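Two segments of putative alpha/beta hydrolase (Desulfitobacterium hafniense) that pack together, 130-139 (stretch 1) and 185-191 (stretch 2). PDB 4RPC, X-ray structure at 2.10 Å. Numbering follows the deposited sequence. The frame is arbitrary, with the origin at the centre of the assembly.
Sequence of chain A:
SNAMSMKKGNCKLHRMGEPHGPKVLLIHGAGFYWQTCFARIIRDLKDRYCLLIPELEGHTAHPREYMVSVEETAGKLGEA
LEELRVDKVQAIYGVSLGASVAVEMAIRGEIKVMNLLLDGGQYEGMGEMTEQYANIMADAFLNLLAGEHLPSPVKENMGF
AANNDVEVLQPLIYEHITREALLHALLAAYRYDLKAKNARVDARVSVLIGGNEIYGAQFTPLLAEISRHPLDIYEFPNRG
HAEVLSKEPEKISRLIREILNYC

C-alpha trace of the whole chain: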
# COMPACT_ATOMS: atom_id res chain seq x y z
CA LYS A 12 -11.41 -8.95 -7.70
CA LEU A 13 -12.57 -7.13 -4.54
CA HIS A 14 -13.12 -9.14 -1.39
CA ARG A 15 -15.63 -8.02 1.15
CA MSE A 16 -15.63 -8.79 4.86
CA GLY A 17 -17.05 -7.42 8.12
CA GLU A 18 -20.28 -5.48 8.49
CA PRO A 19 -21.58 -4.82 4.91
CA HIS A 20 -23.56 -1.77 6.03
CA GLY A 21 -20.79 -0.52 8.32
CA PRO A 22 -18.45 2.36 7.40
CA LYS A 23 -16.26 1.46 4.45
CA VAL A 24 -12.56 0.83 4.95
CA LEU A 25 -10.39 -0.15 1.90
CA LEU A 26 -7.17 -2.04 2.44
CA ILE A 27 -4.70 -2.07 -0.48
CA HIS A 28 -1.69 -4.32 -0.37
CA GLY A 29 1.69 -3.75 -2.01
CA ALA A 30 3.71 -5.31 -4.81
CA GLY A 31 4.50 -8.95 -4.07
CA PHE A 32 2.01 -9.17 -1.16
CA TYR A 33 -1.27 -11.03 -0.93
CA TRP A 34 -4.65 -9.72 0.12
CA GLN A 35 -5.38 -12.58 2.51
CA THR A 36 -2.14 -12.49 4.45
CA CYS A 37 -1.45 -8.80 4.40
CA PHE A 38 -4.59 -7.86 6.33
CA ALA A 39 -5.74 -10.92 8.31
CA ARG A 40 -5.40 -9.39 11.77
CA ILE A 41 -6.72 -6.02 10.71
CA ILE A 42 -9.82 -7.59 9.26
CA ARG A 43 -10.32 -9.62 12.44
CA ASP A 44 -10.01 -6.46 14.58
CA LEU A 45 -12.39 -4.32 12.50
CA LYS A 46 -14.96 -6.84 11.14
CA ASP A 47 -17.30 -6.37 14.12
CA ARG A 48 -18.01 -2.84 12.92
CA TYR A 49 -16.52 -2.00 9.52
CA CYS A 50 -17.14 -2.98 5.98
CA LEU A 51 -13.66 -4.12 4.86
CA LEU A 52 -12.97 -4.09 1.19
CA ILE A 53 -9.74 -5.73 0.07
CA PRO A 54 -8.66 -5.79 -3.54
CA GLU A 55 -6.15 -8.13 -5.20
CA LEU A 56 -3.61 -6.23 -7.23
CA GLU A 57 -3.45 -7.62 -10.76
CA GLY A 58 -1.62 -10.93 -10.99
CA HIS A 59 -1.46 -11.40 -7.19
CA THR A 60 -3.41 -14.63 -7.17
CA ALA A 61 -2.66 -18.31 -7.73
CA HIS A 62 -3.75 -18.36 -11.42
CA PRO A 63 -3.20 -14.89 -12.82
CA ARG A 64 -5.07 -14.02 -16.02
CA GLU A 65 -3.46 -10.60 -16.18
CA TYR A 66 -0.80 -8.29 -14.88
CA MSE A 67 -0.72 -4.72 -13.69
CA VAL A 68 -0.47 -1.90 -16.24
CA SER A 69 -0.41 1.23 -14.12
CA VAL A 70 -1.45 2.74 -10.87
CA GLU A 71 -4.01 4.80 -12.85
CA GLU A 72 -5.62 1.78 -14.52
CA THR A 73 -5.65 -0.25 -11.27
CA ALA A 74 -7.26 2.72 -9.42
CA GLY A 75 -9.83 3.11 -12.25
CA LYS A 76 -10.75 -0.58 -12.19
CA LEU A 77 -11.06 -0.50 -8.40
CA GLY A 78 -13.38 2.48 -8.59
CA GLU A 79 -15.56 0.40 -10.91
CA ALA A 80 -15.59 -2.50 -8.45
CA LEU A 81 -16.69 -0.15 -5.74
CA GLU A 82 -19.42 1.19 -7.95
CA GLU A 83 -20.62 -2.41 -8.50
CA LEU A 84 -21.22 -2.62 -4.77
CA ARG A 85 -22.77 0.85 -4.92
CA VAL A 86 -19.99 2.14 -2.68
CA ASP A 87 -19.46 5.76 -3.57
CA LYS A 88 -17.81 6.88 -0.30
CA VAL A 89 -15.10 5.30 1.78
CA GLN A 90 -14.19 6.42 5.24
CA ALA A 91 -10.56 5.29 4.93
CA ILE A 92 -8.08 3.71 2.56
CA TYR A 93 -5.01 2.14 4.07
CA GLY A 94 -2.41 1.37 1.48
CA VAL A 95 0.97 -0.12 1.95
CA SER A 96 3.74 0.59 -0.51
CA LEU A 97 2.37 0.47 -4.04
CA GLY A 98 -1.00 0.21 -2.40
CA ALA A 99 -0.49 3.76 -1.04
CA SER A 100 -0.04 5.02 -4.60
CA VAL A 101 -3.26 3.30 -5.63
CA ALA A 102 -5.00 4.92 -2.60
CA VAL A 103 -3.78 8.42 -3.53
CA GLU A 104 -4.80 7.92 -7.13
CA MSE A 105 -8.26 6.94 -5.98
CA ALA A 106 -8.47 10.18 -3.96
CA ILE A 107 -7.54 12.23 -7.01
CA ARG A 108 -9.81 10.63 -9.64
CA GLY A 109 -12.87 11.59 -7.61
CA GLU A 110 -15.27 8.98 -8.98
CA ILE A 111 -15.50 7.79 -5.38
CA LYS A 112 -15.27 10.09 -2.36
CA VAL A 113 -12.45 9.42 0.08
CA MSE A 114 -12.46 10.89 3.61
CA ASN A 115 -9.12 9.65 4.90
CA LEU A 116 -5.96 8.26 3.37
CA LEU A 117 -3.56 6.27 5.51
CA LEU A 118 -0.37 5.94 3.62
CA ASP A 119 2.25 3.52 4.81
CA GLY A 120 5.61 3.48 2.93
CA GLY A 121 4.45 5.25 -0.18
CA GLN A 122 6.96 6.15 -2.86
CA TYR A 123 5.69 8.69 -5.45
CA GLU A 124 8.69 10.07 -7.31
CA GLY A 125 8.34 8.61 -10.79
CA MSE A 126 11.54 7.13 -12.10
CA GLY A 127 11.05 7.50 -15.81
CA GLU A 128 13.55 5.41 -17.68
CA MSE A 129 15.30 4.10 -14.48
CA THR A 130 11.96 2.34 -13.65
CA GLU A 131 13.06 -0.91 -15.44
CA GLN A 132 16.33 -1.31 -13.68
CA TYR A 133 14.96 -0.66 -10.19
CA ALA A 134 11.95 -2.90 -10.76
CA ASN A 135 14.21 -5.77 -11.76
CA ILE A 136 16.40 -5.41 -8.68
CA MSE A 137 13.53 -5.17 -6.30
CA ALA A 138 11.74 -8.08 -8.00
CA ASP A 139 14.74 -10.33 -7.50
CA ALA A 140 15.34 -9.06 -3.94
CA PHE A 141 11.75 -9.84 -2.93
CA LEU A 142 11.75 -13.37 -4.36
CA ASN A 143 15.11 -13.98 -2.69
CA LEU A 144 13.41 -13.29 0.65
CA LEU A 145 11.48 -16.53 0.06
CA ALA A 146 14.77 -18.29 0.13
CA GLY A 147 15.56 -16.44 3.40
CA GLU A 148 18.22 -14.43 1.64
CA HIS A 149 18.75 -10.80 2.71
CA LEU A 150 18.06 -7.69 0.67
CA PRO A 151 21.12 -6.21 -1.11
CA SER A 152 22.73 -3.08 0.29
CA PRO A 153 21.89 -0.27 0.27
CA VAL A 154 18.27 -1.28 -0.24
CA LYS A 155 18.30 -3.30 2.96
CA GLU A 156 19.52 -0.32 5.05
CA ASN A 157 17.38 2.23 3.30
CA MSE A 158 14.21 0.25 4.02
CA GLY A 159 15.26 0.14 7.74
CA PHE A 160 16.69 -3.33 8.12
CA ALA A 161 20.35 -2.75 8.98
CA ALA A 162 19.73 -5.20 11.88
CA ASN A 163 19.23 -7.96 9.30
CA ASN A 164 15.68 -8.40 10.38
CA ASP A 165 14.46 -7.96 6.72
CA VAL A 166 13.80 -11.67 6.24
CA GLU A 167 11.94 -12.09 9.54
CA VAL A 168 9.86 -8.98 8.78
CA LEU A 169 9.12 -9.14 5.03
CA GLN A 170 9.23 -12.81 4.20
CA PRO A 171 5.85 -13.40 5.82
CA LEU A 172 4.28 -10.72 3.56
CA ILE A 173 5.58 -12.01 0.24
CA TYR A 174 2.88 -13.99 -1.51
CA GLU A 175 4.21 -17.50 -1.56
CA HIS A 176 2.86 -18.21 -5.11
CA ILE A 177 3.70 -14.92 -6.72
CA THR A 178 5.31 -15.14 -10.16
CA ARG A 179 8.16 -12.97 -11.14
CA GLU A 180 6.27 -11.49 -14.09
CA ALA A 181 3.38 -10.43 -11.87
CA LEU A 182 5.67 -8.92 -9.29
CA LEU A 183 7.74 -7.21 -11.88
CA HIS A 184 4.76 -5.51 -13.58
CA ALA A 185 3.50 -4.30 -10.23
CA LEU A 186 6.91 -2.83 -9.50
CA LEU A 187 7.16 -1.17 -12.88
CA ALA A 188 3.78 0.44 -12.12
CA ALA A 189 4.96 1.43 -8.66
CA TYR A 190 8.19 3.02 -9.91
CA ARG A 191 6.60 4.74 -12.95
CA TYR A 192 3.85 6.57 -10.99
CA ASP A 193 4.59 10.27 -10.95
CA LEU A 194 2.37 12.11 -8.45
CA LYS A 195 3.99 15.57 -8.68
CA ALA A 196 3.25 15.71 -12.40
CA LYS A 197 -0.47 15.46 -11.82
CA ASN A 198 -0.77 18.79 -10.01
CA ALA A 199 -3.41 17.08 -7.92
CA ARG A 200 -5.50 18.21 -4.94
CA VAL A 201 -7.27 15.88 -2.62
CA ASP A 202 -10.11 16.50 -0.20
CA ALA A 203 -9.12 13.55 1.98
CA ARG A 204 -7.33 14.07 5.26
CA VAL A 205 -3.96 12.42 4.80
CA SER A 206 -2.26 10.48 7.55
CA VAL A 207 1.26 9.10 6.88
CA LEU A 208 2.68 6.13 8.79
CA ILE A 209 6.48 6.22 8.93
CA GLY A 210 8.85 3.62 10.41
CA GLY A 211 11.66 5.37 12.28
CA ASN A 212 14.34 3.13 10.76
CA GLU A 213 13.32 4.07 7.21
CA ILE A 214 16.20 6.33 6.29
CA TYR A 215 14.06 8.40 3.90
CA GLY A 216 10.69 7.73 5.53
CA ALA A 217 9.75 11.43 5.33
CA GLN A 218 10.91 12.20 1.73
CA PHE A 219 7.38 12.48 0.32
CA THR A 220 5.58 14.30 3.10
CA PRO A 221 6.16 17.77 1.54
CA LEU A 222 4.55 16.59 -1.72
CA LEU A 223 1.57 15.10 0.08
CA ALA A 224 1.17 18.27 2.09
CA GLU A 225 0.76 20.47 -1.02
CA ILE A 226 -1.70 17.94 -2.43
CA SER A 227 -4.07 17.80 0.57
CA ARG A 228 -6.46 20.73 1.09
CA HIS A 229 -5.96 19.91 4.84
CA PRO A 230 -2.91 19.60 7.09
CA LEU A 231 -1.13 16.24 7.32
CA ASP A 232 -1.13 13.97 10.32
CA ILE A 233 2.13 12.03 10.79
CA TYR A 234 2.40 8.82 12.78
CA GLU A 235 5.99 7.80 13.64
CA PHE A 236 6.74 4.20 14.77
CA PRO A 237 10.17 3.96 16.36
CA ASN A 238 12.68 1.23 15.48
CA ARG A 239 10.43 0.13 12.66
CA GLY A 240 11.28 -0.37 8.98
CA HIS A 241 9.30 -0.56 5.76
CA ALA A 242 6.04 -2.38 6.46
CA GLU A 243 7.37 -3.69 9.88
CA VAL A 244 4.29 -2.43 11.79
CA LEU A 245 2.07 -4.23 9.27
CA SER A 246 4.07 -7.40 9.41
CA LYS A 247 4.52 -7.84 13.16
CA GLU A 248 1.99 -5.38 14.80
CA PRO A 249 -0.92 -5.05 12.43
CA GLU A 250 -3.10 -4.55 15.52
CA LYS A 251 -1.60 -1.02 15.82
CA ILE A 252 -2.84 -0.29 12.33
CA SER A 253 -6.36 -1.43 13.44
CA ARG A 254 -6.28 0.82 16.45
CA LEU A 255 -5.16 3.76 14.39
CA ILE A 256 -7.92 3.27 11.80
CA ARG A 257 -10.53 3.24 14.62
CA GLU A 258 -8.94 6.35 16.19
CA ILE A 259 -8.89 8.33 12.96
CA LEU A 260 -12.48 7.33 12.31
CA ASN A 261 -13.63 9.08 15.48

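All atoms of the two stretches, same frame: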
# COMPACT_ATOMS: atom_id res chain seq x y z
N THR A 130 13.02 3.22 -14.18
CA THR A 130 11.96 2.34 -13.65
C THR A 130 12.31 0.87 -13.87
O THR A 130 12.19 0.07 -12.95
CB THR A 130 10.62 2.61 -14.31
OG1 THR A 130 10.20 3.92 -14.03
CG2 THR A 130 9.56 1.69 -13.80
N GLU A 131 12.75 0.51 -15.07
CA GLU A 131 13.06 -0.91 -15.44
C GLU A 131 14.16 -1.50 -14.56
O GLU A 131 14.06 -2.63 -14.05
CB GLU A 131 13.44 -1.04 -16.95
CG GLU A 131 13.72 -2.49 -17.47
CD GLU A 131 12.47 -3.41 -17.47
OE1 GLU A 131 11.34 -2.91 -17.78
OE2 GLU A 131 12.58 -4.65 -17.19
N GLN A 132 15.21 -0.76 -14.37
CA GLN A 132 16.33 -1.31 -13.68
C GLN A 132 16.09 -1.48 -12.17
O GLN A 132 16.47 -2.52 -11.59
CB GLN A 132 17.54 -0.50 -13.98
CG GLN A 132 18.12 -0.75 -15.36
CD GLN A 132 19.32 0.15 -15.56
OE1 GLN A 132 20.44 -0.24 -15.24
NE2 GLN A 132 19.07 1.40 -15.97
N TYR A 133 15.39 -0.53 -11.57
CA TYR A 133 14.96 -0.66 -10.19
C TYR A 133 13.94 -1.72 -10.03
O TYR A 133 14.04 -2.44 -9.09
CB TYR A 133 14.33 0.61 -9.68
CG TYR A 133 15.31 1.58 -9.18
CD1 TYR A 133 16.34 2.04 -9.99
CD2 TYR A 133 15.22 2.06 -7.87
CE1 TYR A 133 17.26 2.93 -9.51
CE2 TYR A 133 16.12 2.95 -7.39
CZ TYR A 133 17.13 3.40 -8.21
OH TYR A 133 18.06 4.32 -7.72
N ALA A 134 12.94 -1.80 -10.90
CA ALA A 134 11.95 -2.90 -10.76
C ALA A 134 12.57 -4.31 -10.77
O ALA A 134 12.15 -5.18 -9.99
CB ALA A 134 10.85 -2.81 -11.78
N ASN A 135 13.54 -4.52 -11.67
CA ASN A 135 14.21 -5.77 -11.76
C ASN A 135 15.03 -6.13 -10.54
O ASN A 135 14.99 -7.30 -10.10
CB ASN A 135 15.06 -5.82 -13.01
CG ASN A 135 14.24 -6.17 -14.25
OD1 ASN A 135 13.77 -7.28 -14.39
ND2 ASN A 135 14.00 -5.20 -15.09
N ILE A 136 15.69 -5.15 -9.92
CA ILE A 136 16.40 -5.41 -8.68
C ILE A 136 15.44 -5.76 -7.55
O ILE A 136 15.63 -6.75 -6.85
CB ILE A 136 17.31 -4.25 -8.31
CG1 ILE A 136 18.53 -4.30 -9.22
CG2 ILE A 136 17.73 -4.31 -6.84
CD1 ILE A 136 19.27 -3.00 -9.27
N MSE A 137 14.42 -4.96 -7.38
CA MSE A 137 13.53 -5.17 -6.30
C MSE A 137 12.77 -6.47 -6.50
O MSE A 137 12.51 -7.17 -5.53
CB MSE A 137 12.59 -3.99 -6.22
CG MSE A 137 13.37 -2.76 -5.77
SE MSE A 137 14.22 -2.98 -3.99
CE MSE A 137 12.65 -3.85 -3.16
N ALA A 138 12.39 -6.81 -7.74
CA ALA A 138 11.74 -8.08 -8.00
C ALA A 138 12.59 -9.24 -7.51
O ALA A 138 12.08 -10.12 -6.79
CB ALA A 138 11.40 -8.26 -9.49
N ASP A 139 13.85 -9.27 -7.92
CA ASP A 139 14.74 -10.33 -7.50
C ASP A 139 14.94 -10.35 -5.98
O ASP A 139 14.96 -11.44 -5.40
CB ASP A 139 16.12 -10.22 -8.15
CG ASP A 139 16.06 -10.31 -9.64
OD1 ASP A 139 15.03 -10.81 -10.17
OD2 ASP A 139 17.03 -9.86 -10.31
N ALA A 185 4.03 -5.08 -11.34
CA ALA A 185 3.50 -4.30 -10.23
C ALA A 185 4.55 -3.28 -9.84
O ALA A 185 4.22 -2.09 -9.55
CB ALA A 185 3.18 -5.18 -9.07
N LEU A 186 5.79 -3.73 -9.82
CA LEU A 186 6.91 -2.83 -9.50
C LEU A 186 7.20 -1.78 -10.58
O LEU A 186 7.60 -0.63 -10.24
CB LEU A 186 8.16 -3.62 -9.22
CG LEU A 186 8.08 -4.39 -7.91
CD1 LEU A 186 9.18 -5.42 -7.89
CD2 LEU A 186 8.13 -3.52 -6.65
N LEU A 187 7.01 -2.15 -11.83
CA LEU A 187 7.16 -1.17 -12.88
C LEU A 187 6.12 -0.06 -12.68
O LEU A 187 6.45 1.13 -12.76
CB LEU A 187 7.07 -1.79 -14.28
CG LEU A 187 8.15 -2.80 -14.67
CD1 LEU A 187 7.69 -3.67 -15.81
CD2 LEU A 187 9.46 -2.09 -15.05
N ALA A 188 4.89 -0.48 -12.38
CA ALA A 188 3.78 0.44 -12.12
C ALA A 188 4.12 1.29 -10.94
O ALA A 188 4.01 2.49 -11.02
CB ALA A 188 2.43 -0.26 -11.90
N ALA A 189 4.53 0.67 -9.85
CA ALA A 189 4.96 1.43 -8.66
C ALA A 189 6.00 2.50 -8.97
O ALA A 189 5.79 3.66 -8.67
CB ALA A 189 5.47 0.50 -7.61
N TYR A 190 7.10 2.12 -9.62
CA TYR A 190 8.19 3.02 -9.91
C TYR A 190 7.90 4.06 -10.99
O TYR A 190 8.50 5.07 -10.98
CB TYR A 190 9.46 2.22 -10.27
CG TYR A 190 10.10 1.62 -9.06
CD1 TYR A 190 10.37 2.40 -7.94
CD2 TYR A 190 10.45 0.30 -9.03
CE1 TYR A 190 10.95 1.85 -6.81
CE2 TYR A 190 11.01 -0.27 -7.91
CZ TYR A 190 11.26 0.50 -6.80
OH TYR A 190 11.87 -0.04 -5.71
N ARG A 191 7.00 3.79 -11.92
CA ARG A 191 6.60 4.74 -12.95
C ARG A 191 5.71 5.86 -12.43
O ARG A 191 5.78 6.97 -12.93
CB ARG A 191 5.81 4.01 -14.05
CG ARG A 191 5.64 4.79 -15.32
CD ARG A 191 6.74 4.55 -16.32
NE ARG A 191 6.92 3.12 -16.60
CZ ARG A 191 7.97 2.61 -17.25
NH1 ARG A 191 8.95 3.42 -17.70
NH2 ARG A 191 8.06 1.26 -17.43

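Residues 130-139 and 185-191 are both helical, and their axes approach to 8.7 Å with an angle of 132° between their N-to-C directions, so the two helices run in roughly opposing senses but cross obliquely. The contact buries 504 Å², both sides summed, and no hydrogen bond crosses it; the contact is made by van der Waals packing, mostly of side chains, with some backbone atoms taking part. The backbones come near each other at Ala134 and Leu186, whose CA atoms lie 5.2 Å apart, and at Thr130 and Tyr190, where the CA atoms are 5.4 Å apart.

Stretch 2 opens with Ala185, which lies out of reach of the other helix. The contact begins at Leu186, whose CA-to-CB bond points toward stretch 1. Its CB lies 3.8 Å from Ala134 CB, at the closest point of the backbone register. The leucine, with chi1 m and chi2 t, places CD1 against the next turn of the opposing helix: Leu186 CD1 is 3.6 Å from Ala134 O, 3.9 Å from Ala138 CB and 4.1 Å from Met137 CB, the last belonging to a selenomethionine. It thus packs on backbone and side chains together.

Leu187 starts sideways, but its end comes nearer to stretch 1. Its CD2 lies 3.6 Å from Ala134 CB and 4.0 Å from Thr130 CG2, bridging residues one helical turn apart. The same methyl is 3.4 Å from Glu131 OE1. Glu131 itself points away at its CA-to-CB bond, and its carboxylate is also engaged within its own helix, where Asn135 ND2 donates to Glu131 OE2 at 2.6 Å. The backbone of Leu187 contributes as well: Thr130 CG2 rests 3.3 Å from Leu187 O, a carbonyl already accepting the helical hydrogen bond from Arg191 N at 2.8 Å.

Ala188 and Ala189 make no contact, their CA-to-CB bonds pointing away and sideways respectively, and the helix returns to the contact one turn after Leu186, at Tyr190. This side chain is a knob in a hole formed by Thr130, Tyr133, Ala134 and Met137. Near its base, Tyr190 CB lies 3.6 Å from Thr130 CG2; farther out, its CD2 is 4.2 Å from Ala134 CB. Tyr133 covers one ring face, with Tyr133 CB 4.1 Å from the Tyr190 ring centroid and 19° off the ring normal, a CH-pi contact. The Tyr133 ring then turns its edge toward the face of Tyr190, with centroids 5.8 Å apart and planes at 75°. At the ring edge, Met137 CG approaches Tyr190 OH to 3.1 Å, a tight contact, and Tyr190 CZ to 4.0 Å.

Arg191 closes the stretch. Its CA-to-CB bond points sideways, yet the end of the chain comes nearer, laying one face of the guanidinium over Thr130 CB, 3.9 Å from Arg191 NH1. Thr130 therefore touches Leu187, Tyr190 and Arg191, while its OG1 is hydrogen-bonded elsewhere in the structure.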